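Local coordinates for protein 2'-deoxycytidine 5'-triphosphate deaminase (Agrobacterium tumefaciens, PDB 2R9Q) that probably catalyses the hydrolytic deamination of dCTP to dUTP, at residues 153-158 against 225-231; 164-168 against 295-299; 169-175 against 336-341; 85-89 against 148-152. One frame throughout, in Å; residues are numbered along the deposited sequence.

How the contacts relate
Contact 4 (85-89 with 148-152) closes first along the chain and lies within the N-terminal family domain. Contacts 1, 2 and 3 each join that domain to the C-terminal one, and their segments alternate along the chain. Contacts 1 and 4 sit together, centres 9 Å apart, and share a small mixed sheet in which strand 155-157 lies between 84-86 and 228-229. Contacts 2 and 3 use successive parts of strand 162-170 and have centres 12 Å apart. Contacts 1 and 3 lie 35 Å apart between centres, on opposite sides of the chain's centre. The two dUTPase-like domains are thus fastened to each other at well-separated places.

Contact 1 of 4, residues 153-158 against 225-231; sequences FPIVVR and TAVVDVD
Residues 153-158 and 225-231 run in roughly the same direction, 31° apart end to end, and pair as short parallel strands with Ile-155 beside Val-228 and Val-156 beside Asp-229. Val-228 N donates to Pro-154 O at 2.7 Å, Val-156 N donates to Val-228 O, and Val-230 N donates to Val-156 O. Just past strand 155-157, Arg-158 adds a salt-bridge network with Asp-229 and Asp-231. Its chain bends at chi3 (62°), which turns the edge of the guanidinium to the two aspartates. NH1 and NH2 grip the carboxylate of Asp-229 end-on, one nitrogen to each oxygen, with the two planes 28° apart. NH1 to Asp-229 OD1 is 3.0 Å and uses the syn lone pair of that oxygen. The anti lone pair of OD1 takes Asp-231 N, an Asx turn. NH1 also reaches Asp-231 OD2 at 2.9 Å, but from above that carboxylate plane. Arg-158 NE is held by Gln-82 O, which further limits rotation of the group. Val-156 lays CG1 against Asp-229 CA at 3.4 Å. On the other sheet face, Ile-155 packs CB and CD1 on Val-230 CG1. At the opposite end, Thr-225 OG1 and CG2 meet the edge of the Phe-153 ring at CD1, while Trp-242 meets that ring edge-to-face. Pro-154 and Val-227 also pack on Arg-53 of the second subunit. Strand 84-86 lies along the other side of 155-157. The result is a three-stranded mixed sheet that brings the N- and C-terminal family domains together.

Contact 2 of 4, residues 164-168 against 295-299; sequences SQIRF and GFFDP
With chi1 at 173° the Arg-167 chain leaves the strand extended, and a turn at chi3 (-71°) lays its guanidinium along the Phe-296 ring. Phe-296 in turn points its side chain back toward strand 162-170. This is a stack between sheets. Strand 162-170 belongs to an antiparallel sheet of the N-terminal dUTPase-like domain, and strand 296-297 is an outermost strand of a C-terminal sheet. The guanidinium of Arg-167 lies flat on the ring, with centres 4.2 Å apart and planes at 25°. CD1 of Phe-296 sits under the rim of the guanidinium. Farther back along the same arginine, CB makes a CH-pi contact over the face of the ring, 4.0 Å from its centroid. The arginine thus follows the ring with both its aliphatic and its charged part. At the ring edge, near its plane, lies Gln-165 O.

The guanidinium edge is used for hydrogen bonds. NH2 donates to Phe-297 O at 2.9 Å, in the plane of the guanidinium but from above the carbonyl plane. NE and NH1 go to Ala-41 O and Ala-277 O, so backbone carbonyls on three parts of the chain fix the rotation of the group. Asp-298 OD1 is near NH2 but beyond salt-bridge distance; it accepts from Ala-41 N. Gln-165 is held at NE2 by Asp-44. Its OE1 lies beside Phe-296 CB. A water donates to Gln-165 OE1 at 2.8 Å and accepts from Phe-296 N at 2.8 Å.

Contact 3 of 4, residues 169-175 against 336-341; sequences RIGHALL and VYEHML
The guanidinium of Arg-169 meets the carboxylate of Glu-338 edge to edge, with the two planes only 16° apart. The His-339 ring has Ala-173 O near its plane at the edge, and Leu-175 CD1 approaches the same ring obliquely. Here the chain leaving strand 162-170 of the N-terminal dUTPase-like domain meets strand 331-339 of the C-terminal one, joined by a single beta bridge between Leu-174 and Glu-338.

Arg-169 grips Glu-338 side-on. NE donates to OE2 at 2.9 Å and NH2 donates to OE1 at 3.1 Å, and each oxygen offers its syn lone pair. Glu-338 is extended, with CG anti to the backbone N (chi1 -167°), which carries the carboxylate across to the arginine. Arg-169 NH1 is held separately by Ser-109 OG. On the way, Glu-338 CG passes Leu-174 CD1 at 3.7 Å. Ala-173 is the centre of an inverse gamma turn. His-339 N donates to Ala-173 O at 3.0 Å, and Leu-175 N donates to Tyr-337 O.

Apolar contacts flank the polar ones. Leu-175 puts CD1 on His-339 CD2 and CD2 on Tyr-337 CB, while NE2 of His-339 bonds to Glu-179. Ile-170 CD1 meets Leu-341 CD1 at 3.6 Å, their side chains crossing at about a right angle. A water accepts from Ala-173 N at 3.2 Å and lies 2.8 Å from Glu-338 OE2.

Contact 4 of 4, residues 85-89 against 148-152; sequences VLETG and ISPRT
Leu-86 CB lies 3.9 Å from Pro-150 CG, and the chain then runs past the proline to Ile-148. CG is placed beside the backbone N (chi1 -49°), and the extended chi2 sends CD1 onward to its tip contact. There CD1 touches both CG2 and CD1 of Ile-148, each at 3.9 Å, and the two side chains cross at about a right angle. Tyr-92 of strand 91-101 also packs on Leu-86. Pro-150 also packs against the backbone of 85-89, with CG near both Leu-86 O and Glu-87 O, and CD 3.4 Å from Glu-87 O.

The two segments belong to different sheets of the N-terminal dUTPase-like domain. Strand 84-86 borders the small mixed sheet with 155-157, and strand 143-150 lies in a larger antiparallel sheet. Their touching parts run 69° apart, and no beta pairing joins them. One backbone bond ties them: Gly-89 N donates to Pro-150 O at 3.1 Å, with the donor nearly in line with the carbonyl bond. Thr-88 CA approaches the same oxygen in a CA-H...O contact at 3.2 Å. The methyl CG2 of Thr-88 reaches over to Thr-152 O.

Arg-151 folds back through bends at chi2 and chi3, and its NH2 comes 3.5 Å from Gly-89 CA. The same NH2 is modelled unusually close to Ser-149 OG, so that detail is doubtful. Ser-149 OG is also bonded to Cys-90 O. The carboxylate of Glu-87 forms a salt bridge with Arg-53 of the second subunit.

Contact 1 of 4, residues 153-158 against 225-231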
loop_
_atom_site.group_PDB
_atom_site.type_symbol
_atom_site.label_atom_id
_atom_site.label_comp_id
_atom_site.label_asym_id
_atom_site.label_seq_id
_atom_site.Cartn_x
_atom_site.Cartn_y
_atom_site.Cartn_z
ATOM N N PHE B 153 -9.948 -10.348 -0.287
ATOM C CA PHE B 153 -11.274 -10.261 0.285
ATOM C C PHE B 153 -11.263 -10.693 1.725
ATOM O O PHE B 153 -10.713 -11.760 2.066
ATOM C CB PHE B 153 -12.322 -11.144 -0.462
ATOM C CG PHE B 153 -12.283 -11.035 -1.961
ATOM C CD1 PHE B 153 -12.679 -9.903 -2.590
ATOM C CD2 PHE B 153 -11.902 -12.103 -2.732
ATOM C CE1 PHE B 153 -12.629 -9.812 -3.933
ATOM C CE2 PHE B 153 -11.846 -12.003 -4.071
ATOM C CZ PHE B 153 -12.212 -10.852 -4.663
ATOM N N PRO B 154 -11.916 -9.896 2.588
ATOM C CA PRO B 154 -12.156 -10.443 3.907
ATOM C C PRO B 154 -13.189 -11.582 3.823
ATOM O O PRO B 154 -14.094 -11.568 2.951
ATOM C CB PRO B 154 -12.665 -9.244 4.671
ATOM C CG PRO B 154 -13.316 -8.360 3.619
ATOM C CD PRO B 154 -12.432 -8.518 2.452
ATOM N N ILE B 155 -13.032 -12.579 4.671
ATOM C CA ILE B 155 -13.837 -13.795 4.575
ATOM C C ILE B 155 -14.523 -14.143 5.872
ATOM O O ILE B 155 -14.077 -13.749 6.924
ATOM C CB ILE B 155 -13.052 -14.972 3.988
ATOM C CG1 ILE B 155 -11.898 -15.410 4.888
ATOM C CG2 ILE B 155 -12.598 -14.651 2.550
ATOM C CD1 ILE B 155 -11.340 -16.807 4.572
ATOM N N VAL B 156 -15.655 -14.836 5.783
ATOM C CA VAL B 156 -16.250 -15.479 6.962
ATOM C C VAL B 156 -16.117 -17.006 6.880
ATOM O O VAL B 156 -16.425 -17.618 5.855
ATOM C CB VAL B 156 -17.728 -14.976 7.329
ATOM C CG1 VAL B 156 -18.452 -14.458 6.115
ATOM C CG2 VAL B 156 -18.540 -16.073 8.013
ATOM N N VAL B 157 -15.633 -17.573 7.982
ATOM C CA VAL B 157 -15.411 -19.010 8.168
ATOM C C VAL B 157 -16.017 -19.491 9.468
ATOM O O VAL B 157 -16.290 -18.712 10.364
ATOM C CB VAL B 157 -13.887 -19.419 8.112
ATOM C CG1 VAL B 157 -13.240 -18.873 6.843
ATOM C CG2 VAL B 157 -13.118 -19.028 9.406
ATOM N N ARG B 158 -16.214 -20.790 9.567
ATOM C CA ARG B 158 -16.763 -21.397 10.747
ATOM C C ARG B 158 -16.370 -22.854 10.825
ATOM O O ARG B 158 -15.733 -23.394 9.913
ATOM C CB ARG B 158 -18.288 -21.285 10.736
ATOM C CG ARG B 158 -18.933 -21.921 9.497
ATOM C CD ARG B 158 -20.399 -21.744 9.504
ATOM N NE ARG B 158 -20.792 -20.344 9.470
ATOM C CZ ARG B 158 -20.852 -19.609 8.369
ATOM N NH1 ARG B 158 -20.521 -20.121 7.203
ATOM N NH2 ARG B 158 -21.245 -18.343 8.432
ATOM N N THR B 225 -14.514 -4.672 -0.263
ATOM C CA THR B 225 -15.697 -5.418 -0.547
ATOM C C THR B 225 -16.389 -5.754 0.758
ATOM O O THR B 225 -15.866 -5.512 1.830
ATOM C CB THR B 225 -15.376 -6.746 -1.357
ATOM O OG1 THR B 225 -14.639 -7.671 -0.537
ATOM C CG2 THR B 225 -14.606 -6.477 -2.696
ATOM N N ALA B 226 -17.591 -6.299 0.651
ATOM C CA ALA B 226 -18.233 -7.011 1.751
ATOM C C ALA B 226 -17.390 -8.252 2.069
ATOM O O ALA B 226 -16.407 -8.554 1.371
ATOM C CB ALA B 226 -19.699 -7.378 1.376
ATOM N N VAL B 227 -17.755 -8.956 3.144
ATOM C CA VAL B 227 -17.039 -10.144 3.574
ATOM C C VAL B 227 -17.542 -11.311 2.730
ATOM O O VAL B 227 -18.693 -11.329 2.382
ATOM C CB VAL B 227 -17.208 -10.411 5.099
ATOM C CG1 VAL B 227 -16.717 -9.228 5.889
ATOM C CG2 VAL B 227 -18.669 -10.711 5.437
ATOM N N VAL B 228 -16.672 -12.241 2.356
ATOM C CA VAL B 228 -17.109 -13.399 1.625
ATOM C C VAL B 228 -17.291 -14.589 2.536
ATOM O O VAL B 228 -16.330 -15.030 3.122
ATOM C CB VAL B 228 -16.152 -13.811 0.493
ATOM C CG1 VAL B 228 -16.716 -15.056 -0.212
ATOM C CG2 VAL B 228 -15.969 -12.691 -0.474
ATOM N N ASP B 229 -18.527 -15.091 2.637
ATOM C CA ASP B 229 -18.809 -16.375 3.286
ATOM C C ASP B 229 -18.348 -17.530 2.383
ATOM O O ASP B 229 -18.881 -17.751 1.301
ATOM C CB ASP B 229 -20.296 -16.508 3.657
ATOM C CG ASP B 229 -20.560 -17.576 4.732
ATOM O OD1 ASP B 229 -19.949 -18.668 4.678
ATOM O OD2 ASP B 229 -21.405 -17.330 5.630
ATOM N N VAL B 230 -17.331 -18.239 2.862
ATOM C CA VAL B 230 -16.681 -19.318 2.136
ATOM C C VAL B 230 -17.548 -20.574 2.031
ATOM O O VAL B 230 -17.307 -21.432 1.191
ATOM C CB VAL B 230 -15.283 -19.669 2.756
ATOM C CG1 VAL B 230 -14.418 -18.396 2.868
ATOM C CG2 VAL B 230 -15.411 -20.428 4.097
ATOM N N ASP B 231 -18.555 -20.667 2.898
ATOM C CA ASP B 231 -19.591 -21.714 2.795
ATOM C C ASP B 231 -20.704 -21.385 1.780
ATOM O O ASP B 231 -21.335 -22.268 1.294
ATOM C CB ASP B 231 -20.184 -22.031 4.166
ATOM C CG ASP B 231 -19.144 -22.518 5.173
ATOM O OD1 ASP B 231 -17.975 -22.728 4.805
ATOM O OD2 ASP B 231 -19.491 -22.690 6.363
#

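Contact 2 of 4, residues 164-168 against 295-299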
loop_
_atom_site.group_PDB
_atom_site.type_symbol
_atom_site.label_atom_id
_atom_site.label_comp_id
_atom_site.label_asym_id
_atom_site.label_seq_id
_atom_site.Cartn_x
_atom_site.Cartn_y
_atom_site.Cartn_z
ATOM N N SER B 164 -9.118 -26.295 2.097
ATOM C CA SER B 164 -7.949 -27.034 1.719
ATOM C C SER B 164 -8.274 -28.484 1.481
ATOM O O SER B 164 -9.299 -28.966 1.911
ATOM C CB SER B 164 -6.950 -26.905 2.856
ATOM O OG SER B 164 -5.702 -27.380 2.468
ATOM N N GLN B 165 -7.386 -29.175 0.783
ATOM C CA GLN B 165 -7.483 -30.624 0.601
ATOM C C GLN B 165 -6.140 -31.370 0.667
ATOM O O GLN B 165 -5.086 -30.829 0.365
ATOM C CB GLN B 165 -8.251 -30.984 -0.657
ATOM C CG GLN B 165 -7.867 -30.274 -1.864
ATOM C CD GLN B 165 -8.842 -30.470 -2.989
ATOM O OE1 GLN B 165 -8.459 -30.408 -4.153
ATOM N NE2 GLN B 165 -10.105 -30.734 -2.663
ATOM N N ILE B 166 -6.229 -32.623 1.109
ATOM C CA ILE B 166 -5.093 -33.502 1.313
ATOM C C ILE B 166 -5.185 -34.721 0.355
ATOM O O ILE B 166 -6.217 -35.388 0.270
ATOM C CB ILE B 166 -4.987 -33.893 2.817
ATOM C CG1 ILE B 166 -3.702 -34.662 3.127
ATOM C CG2 ILE B 166 -6.174 -34.697 3.296
ATOM C CD1 ILE B 166 -3.581 -34.988 4.584
ATOM N N ARG B 167 -4.108 -34.968 -0.386
ATOM C CA ARG B 167 -3.977 -36.131 -1.269
ATOM C C ARG B 167 -3.001 -37.129 -0.647
ATOM O O ARG B 167 -1.909 -36.762 -0.242
ATOM C CB ARG B 167 -3.478 -35.673 -2.637
ATOM C CG ARG B 167 -3.133 -36.763 -3.641
ATOM C CD ARG B 167 -2.987 -36.176 -5.034
ATOM N NE ARG B 167 -4.269 -35.740 -5.620
ATOM C CZ ARG B 167 -4.406 -35.219 -6.833
ATOM N NH1 ARG B 167 -3.352 -35.027 -7.594
ATOM N NH2 ARG B 167 -5.602 -34.872 -7.284
ATOM N N PHE B 168 -3.419 -38.384 -0.559
ATOM C CA PHE B 168 -2.597 -39.471 0.012
ATOM C C PHE B 168 -1.966 -40.312 -1.070
ATOM O O PHE B 168 -2.567 -40.528 -2.115
ATOM C CB PHE B 168 -3.434 -40.375 0.918
ATOM C CG PHE B 168 -4.180 -39.638 1.978
ATOM C CD1 PHE B 168 -3.628 -39.447 3.216
ATOM C CD2 PHE B 168 -5.444 -39.130 1.725
ATOM C CE1 PHE B 168 -4.295 -38.755 4.175
ATOM C CE2 PHE B 168 -6.124 -38.450 2.687
ATOM C CZ PHE B 168 -5.551 -38.261 3.915
ATOM N N GLY B 295 -3.164 -26.210 -7.655
ATOM C CA GLY B 295 -3.860 -27.218 -6.904
ATOM C C GLY B 295 -3.912 -28.568 -7.561
ATOM O O GLY B 295 -3.208 -28.874 -8.545
ATOM N N PHE B 296 -4.763 -29.384 -6.964
ATOM C CA PHE B 296 -4.989 -30.741 -7.425
ATOM C C PHE B 296 -6.055 -30.754 -8.528
ATOM O O PHE B 296 -6.995 -30.015 -8.478
ATOM C CB PHE B 296 -5.395 -31.621 -6.244
ATOM C CG PHE B 296 -4.310 -31.820 -5.231
ATOM C CD1 PHE B 296 -3.005 -32.139 -5.623
ATOM C CD2 PHE B 296 -4.587 -31.720 -3.872
ATOM C CE1 PHE B 296 -2.017 -32.365 -4.667
ATOM C CE2 PHE B 296 -3.606 -31.925 -2.923
ATOM C CZ PHE B 296 -2.317 -32.243 -3.321
ATOM N N PHE B 297 -5.813 -31.566 -9.550
ATOM C CA PHE B 297 -6.787 -31.936 -10.565
ATOM C C PHE B 297 -7.226 -33.364 -10.289
ATOM O O PHE B 297 -6.404 -34.229 -10.022
ATOM C CB PHE B 297 -6.154 -31.839 -11.953
ATOM C CG PHE B 297 -6.018 -30.449 -12.441
ATOM C CD1 PHE B 297 -6.754 -30.007 -13.513
ATOM C CD2 PHE B 297 -5.172 -29.549 -11.801
ATOM C CE1 PHE B 297 -6.619 -28.694 -13.954
ATOM C CE2 PHE B 297 -5.057 -28.263 -12.226
ATOM C CZ PHE B 297 -5.765 -27.835 -13.308
ATOM N N ASP B 298 -8.524 -33.602 -10.347
ATOM C CA ASP B 298 -9.068 -34.942 -10.105
ATOM C C ASP B 298 -9.124 -35.784 -11.369
ATOM O O ASP B 298 -9.313 -35.250 -12.448
ATOM C CB ASP B 298 -10.490 -34.873 -9.522
ATOM C CG ASP B 298 -10.518 -34.595 -8.020
ATOM O OD1 ASP B 298 -9.765 -35.270 -7.237
ATOM O OD2 ASP B 298 -11.330 -33.705 -7.645
ATOM N N PRO B 299 -9.000 -37.114 -11.216
ATOM C CA PRO B 299 -9.338 -38.040 -12.295
ATOM C C PRO B 299 -10.681 -37.694 -12.872
ATOM O O PRO B 299 -11.615 -37.453 -12.118
ATOM C CB PRO B 299 -9.402 -39.408 -11.598
ATOM C CG PRO B 299 -8.655 -39.269 -10.357
ATOM C CD PRO B 299 -8.531 -37.824 -10.014
HETATM O O HOH W 1 -6.355 -28.654 -4.718
#

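Contact 3 of 4, residues 169-175 against 336-341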
loop_
_atom_site.group_PDB
_atom_site.type_symbol
_atom_site.label_atom_id
_atom_site.label_comp_id
_atom_site.label_asym_id
_atom_site.label_seq_id
_atom_site.Cartn_x
_atom_site.Cartn_y
_atom_site.Cartn_z
ATOM N N ARG B 169 -0.749 -40.786 -0.812
ATOM C CA ARG B 169 -0.017 -41.604 -1.781
ATOM C C ARG B 169 0.958 -42.648 -1.184
ATOM O O ARG B 169 1.446 -42.497 -0.061
ATOM C CB ARG B 169 0.734 -40.678 -2.731
ATOM C CG ARG B 169 1.737 -39.787 -2.048
ATOM C CD ARG B 169 2.552 -39.005 -3.042
ATOM N NE ARG B 169 1.768 -38.172 -3.949
ATOM C CZ ARG B 169 1.169 -37.027 -3.617
ATOM N NH1 ARG B 169 1.178 -36.567 -2.372
ATOM N NH2 ARG B 169 0.521 -36.352 -4.545
ATOM N N ILE B 170 1.219 -43.714 -1.938
ATOM C CA ILE B 170 2.321 -44.642 -1.627
ATOM C C ILE B 170 3.363 -44.507 -2.725
ATOM O O ILE B 170 3.079 -44.726 -3.881
ATOM C CB ILE B 170 1.851 -46.102 -1.439
ATOM C CG1 ILE B 170 0.807 -46.166 -0.300
ATOM C CG2 ILE B 170 3.055 -47.029 -1.105
ATOM C CD1 ILE B 170 -0.324 -47.141 -0.517
ATOM N N GLY B 171 4.563 -44.086 -2.330
ATOM C CA GLY B 171 5.606 -43.668 -3.263
ATOM C C GLY B 171 5.265 -42.386 -4.010
ATOM O O GLY B 171 4.444 -41.582 -3.577
ATOM N N HIS B 172 5.911 -42.211 -5.153
ATOM C CA HIS B 172 5.730 -41.036 -5.971
ATOM C C HIS B 172 5.705 -41.461 -7.427
ATOM O O HIS B 172 6.694 -41.333 -8.120
ATOM C CB HIS B 172 6.854 -40.040 -5.676
ATOM C CG HIS B 172 6.469 -38.608 -5.862
ATOM N ND1 HIS B 172 7.401 -37.616 -6.092
ATOM C CD2 HIS B 172 5.258 -38.000 -5.870
ATOM C CE1 HIS B 172 6.780 -36.457 -6.214
ATOM N NE2 HIS B 172 5.479 -36.662 -6.083
ATOM N N ALA B 173 4.536 -41.919 -7.875
ATOM C CA ALA B 173 4.343 -42.522 -9.195
ATOM C C ALA B 173 4.049 -41.494 -10.279
ATOM O O ALA B 173 3.040 -41.595 -10.988
ATOM C CB ALA B 173 3.234 -43.559 -9.140
ATOM N N LEU B 174 4.950 -40.517 -10.395
ATOM C CA LEU B 174 4.906 -39.519 -11.449
ATOM C C LEU B 174 5.234 -40.135 -12.796
ATOM O O LEU B 174 6.008 -41.084 -12.900
ATOM C CB LEU B 174 5.919 -38.399 -11.207
ATOM C CG LEU B 174 5.717 -37.286 -10.169
ATOM C CD1 LEU B 174 4.280 -37.233 -9.638
ATOM C CD2 LEU B 174 6.763 -37.393 -9.056
ATOM N N LEU B 175 4.658 -39.550 -13.831
ATOM C CA LEU B 175 4.971 -39.913 -15.200
ATOM C C LEU B 175 6.144 -39.081 -15.701
ATOM O O LEU B 175 6.234 -37.895 -15.402
ATOM C CB LEU B 175 3.748 -39.696 -16.088
ATOM C CG LEU B 175 2.656 -40.758 -15.963
ATOM C CD1 LEU B 175 2.146 -40.862 -14.537
ATOM C CD2 LEU B 175 1.543 -40.431 -16.955
ATOM N N VAL B 336 1.447 -31.673 -13.992
ATOM C CA VAL B 336 2.196 -32.892 -13.709
ATOM C C VAL B 336 1.246 -34.068 -13.361
ATOM O O VAL B 336 0.378 -33.940 -12.511
ATOM C CB VAL B 336 3.192 -32.651 -12.584
ATOM C CG1 VAL B 336 3.811 -33.947 -12.139
ATOM C CG2 VAL B 336 4.265 -31.648 -13.031
ATOM N N TYR B 337 1.439 -35.200 -14.039
ATOM C CA TYR B 337 0.567 -36.360 -13.920
ATOM C C TYR B 337 1.166 -37.406 -12.967
ATOM O O TYR B 337 2.377 -37.563 -12.868
ATOM C CB TYR B 337 0.290 -36.972 -15.296
ATOM C CG TYR B 337 -0.627 -36.139 -16.162
ATOM C CD1 TYR B 337 -1.975 -36.418 -16.247
ATOM C CD2 TYR B 337 -0.141 -35.061 -16.896
ATOM C CE1 TYR B 337 -2.820 -35.647 -17.016
ATOM C CE2 TYR B 337 -0.992 -34.281 -17.680
ATOM C CZ TYR B 337 -2.329 -34.584 -17.746
ATOM O OH TYR B 337 -3.182 -33.824 -18.536
ATOM N N GLU B 338 0.283 -38.106 -12.271
ATOM C CA GLU B 338 0.654 -39.126 -11.328
ATOM C C GLU B 338 -0.385 -40.258 -11.414
ATOM O O GLU B 338 -1.584 -40.003 -11.616
ATOM C CB GLU B 338 0.711 -38.499 -9.931
ATOM C CG GLU B 338 1.385 -39.335 -8.863
ATOM C CD GLU B 338 1.438 -38.670 -7.488
ATOM O OE1 GLU B 338 1.132 -37.444 -7.367
ATOM O OE2 GLU B 338 1.795 -39.392 -6.526
ATOM N N HIS B 339 0.090 -41.503 -11.299
ATOM C CA HIS B 339 -0.772 -42.690 -11.306
ATOM C C HIS B 339 -1.673 -42.780 -10.084
ATOM O O HIS B 339 -1.246 -42.579 -8.953
ATOM C CB HIS B 339 0.028 -43.998 -11.335
ATOM C CG HIS B 339 0.711 -44.278 -12.632
ATOM N ND1 HIS B 339 0.083 -44.914 -13.682
ATOM C CD2 HIS B 339 1.982 -44.044 -13.035
ATOM C CE1 HIS B 339 0.930 -45.022 -14.690
ATOM N NE2 HIS B 339 2.089 -44.502 -14.324
ATOM N N MET B 340 -2.920 -43.136 -10.327
ATOM C CA MET B 340 -3.795 -43.571 -9.270
ATOM C C MET B 340 -3.421 -44.995 -8.874
ATOM O O MET B 340 -2.932 -45.761 -9.703
ATOM C CB MET B 340 -5.225 -43.506 -9.751
ATOM C CG MET B 340 -5.704 -42.100 -10.054
ATOM S SD MET B 340 -5.705 -40.952 -8.680
ATOM C CE MET B 340 -7.076 -41.534 -7.685
ATOM N N LEU B 341 -3.608 -45.313 -7.596
ATOM C CA LEU B 341 -3.497 -46.678 -7.085
ATOM C C LEU B 341 -4.632 -47.564 -7.608
ATOM O O LEU B 341 -4.390 -48.700 -7.978
ATOM C CB LEU B 341 -3.527 -46.703 -5.552
ATOM C CG LEU B 341 -2.228 -46.625 -4.759
ATOM C CD1 LEU B 341 -2.550 -46.763 -3.270
ATOM C CD2 LEU B 341 -1.241 -47.685 -5.225
HETATM O O HOH W 2 2.351 -41.958 -5.578
HETATM O O HOH W 3 4.328 -35.046 -15.673
#

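Contact 4 of 4, residues 85-89 against 148-152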
loop_
_atom_site.group_PDB
_atom_site.type_symbol
_atom_site.label_atom_id
_atom_site.label_comp_id
_atom_site.label_asym_id
_atom_site.label_seq_id
_atom_site.Cartn_x
_atom_site.Cartn_y
_atom_site.Cartn_z
ATOM N N VAL B 85 -15.145 -13.407 11.032
ATOM C CA VAL B 85 -14.482 -12.722 9.946
ATOM C C VAL B 85 -12.964 -12.745 10.134
ATOM O O VAL B 85 -12.432 -12.343 11.146
ATOM C CB VAL B 85 -14.904 -11.241 9.824
ATOM C CG1 VAL B 85 -14.332 -10.585 8.539
ATOM C CG2 VAL B 85 -16.384 -11.108 9.946
ATOM N N LEU B 86 -12.300 -13.211 9.095
ATOM C CA LEU B 86 -10.880 -13.148 8.965
ATOM C C LEU B 86 -10.551 -11.982 8.012
ATOM O O LEU B 86 -11.029 -11.902 6.884
ATOM C CB LEU B 86 -10.333 -14.521 8.519
ATOM C CG LEU B 86 -10.781 -15.795 9.275
ATOM C CD1 LEU B 86 -10.111 -17.060 8.681
ATOM C CD2 LEU B 86 -10.653 -15.768 10.818
ATOM N N GLU B 87 -9.768 -11.043 8.515
ATOM C CA GLU B 87 -9.436 -9.845 7.775
ATOM C C GLU B 87 -8.161 -10.023 6.924
ATOM O O GLU B 87 -7.287 -10.867 7.219
ATOM C CB GLU B 87 -9.312 -8.629 8.718
ATOM C CG GLU B 87 -10.543 -8.392 9.582
ATOM C CD GLU B 87 -11.754 -7.828 8.860
ATOM O OE1 GLU B 87 -11.683 -7.524 7.650
ATOM O OE2 GLU B 87 -12.804 -7.673 9.529
ATOM N N THR B 88 -8.090 -9.242 5.852
ATOM C CA THR B 88 -6.943 -9.268 4.962
ATOM C C THR B 88 -5.682 -8.803 5.706
ATOM O O THR B 88 -5.739 -7.969 6.591
ATOM C CB THR B 88 -7.162 -8.462 3.674
ATOM O OG1 THR B 88 -7.194 -7.078 3.990
ATOM C CG2 THR B 88 -8.445 -8.865 2.978
ATOM N N GLY B 89 -4.563 -9.424 5.384
ATOM C CA GLY B 89 -3.278 -9.067 5.972
ATOM C C GLY B 89 -3.057 -9.673 7.332
ATOM O O GLY B 89 -2.054 -9.397 7.973
ATOM N N ILE B 148 -4.241 -19.512 7.784
ATOM C CA ILE B 148 -5.088 -18.759 6.875
ATOM C C ILE B 148 -4.750 -17.294 6.947
ATOM O O ILE B 148 -4.821 -16.668 8.003
ATOM C CB ILE B 148 -6.645 -18.908 7.146
ATOM C CG1 ILE B 148 -7.106 -20.349 7.276
ATOM C CG2 ILE B 148 -7.483 -18.206 6.033
ATOM C CD1 ILE B 148 -8.510 -20.530 7.877
ATOM N N SER B 149 -4.425 -16.746 5.789
ATOM C CA SER B 149 -4.336 -15.302 5.602
ATOM C C SER B 149 -5.062 -14.837 4.339
ATOM O O SER B 149 -4.586 -15.062 3.220
ATOM C CB SER B 149 -2.880 -14.840 5.555
ATOM O OG SER B 149 -2.854 -13.448 5.701
ATOM N N PRO B 150 -6.217 -14.189 4.505
ATOM C CA PRO B 150 -6.911 -13.581 3.350
ATOM C C PRO B 150 -6.087 -12.446 2.747
ATOM O O PRO B 150 -5.539 -11.669 3.468
ATOM C CB PRO B 150 -8.205 -13.042 3.970
ATOM C CG PRO B 150 -8.331 -13.775 5.266
ATOM C CD PRO B 150 -6.974 -13.960 5.743
ATOM N N ARG B 151 -6.002 -12.363 1.439
ATOM C CA ARG B 151 -5.180 -11.357 0.831
ATOM C C ARG B 151 -6.004 -10.220 0.216
ATOM O O ARG B 151 -5.651 -9.078 0.355
ATOM C CB ARG B 151 -4.292 -12.024 -0.205
ATOM C CG ARG B 151 -2.842 -12.032 0.043
ATOM C CD ARG B 151 -2.306 -13.147 0.918
ATOM N NE ARG B 151 -2.143 -12.851 2.351
ATOM C CZ ARG B 151 -1.838 -11.683 2.952
ATOM N NH1 ARG B 151 -1.587 -10.550 2.291
ATOM N NH2 ARG B 151 -1.751 -11.662 4.283
ATOM N N THR B 152 -7.077 -10.535 -0.508
ATOM C CA THR B 152 -7.867 -9.496 -1.177
ATOM C C THR B 152 -9.214 -9.269 -0.557
ATOM O O THR B 152 -9.600 -8.150 -0.393
ATOM C CB THR B 152 -8.074 -9.791 -2.664
ATOM O OG1 THR B 152 -6.800 -9.962 -3.279
ATOM C CG2 THR B 152 -8.863 -8.648 -3.380
#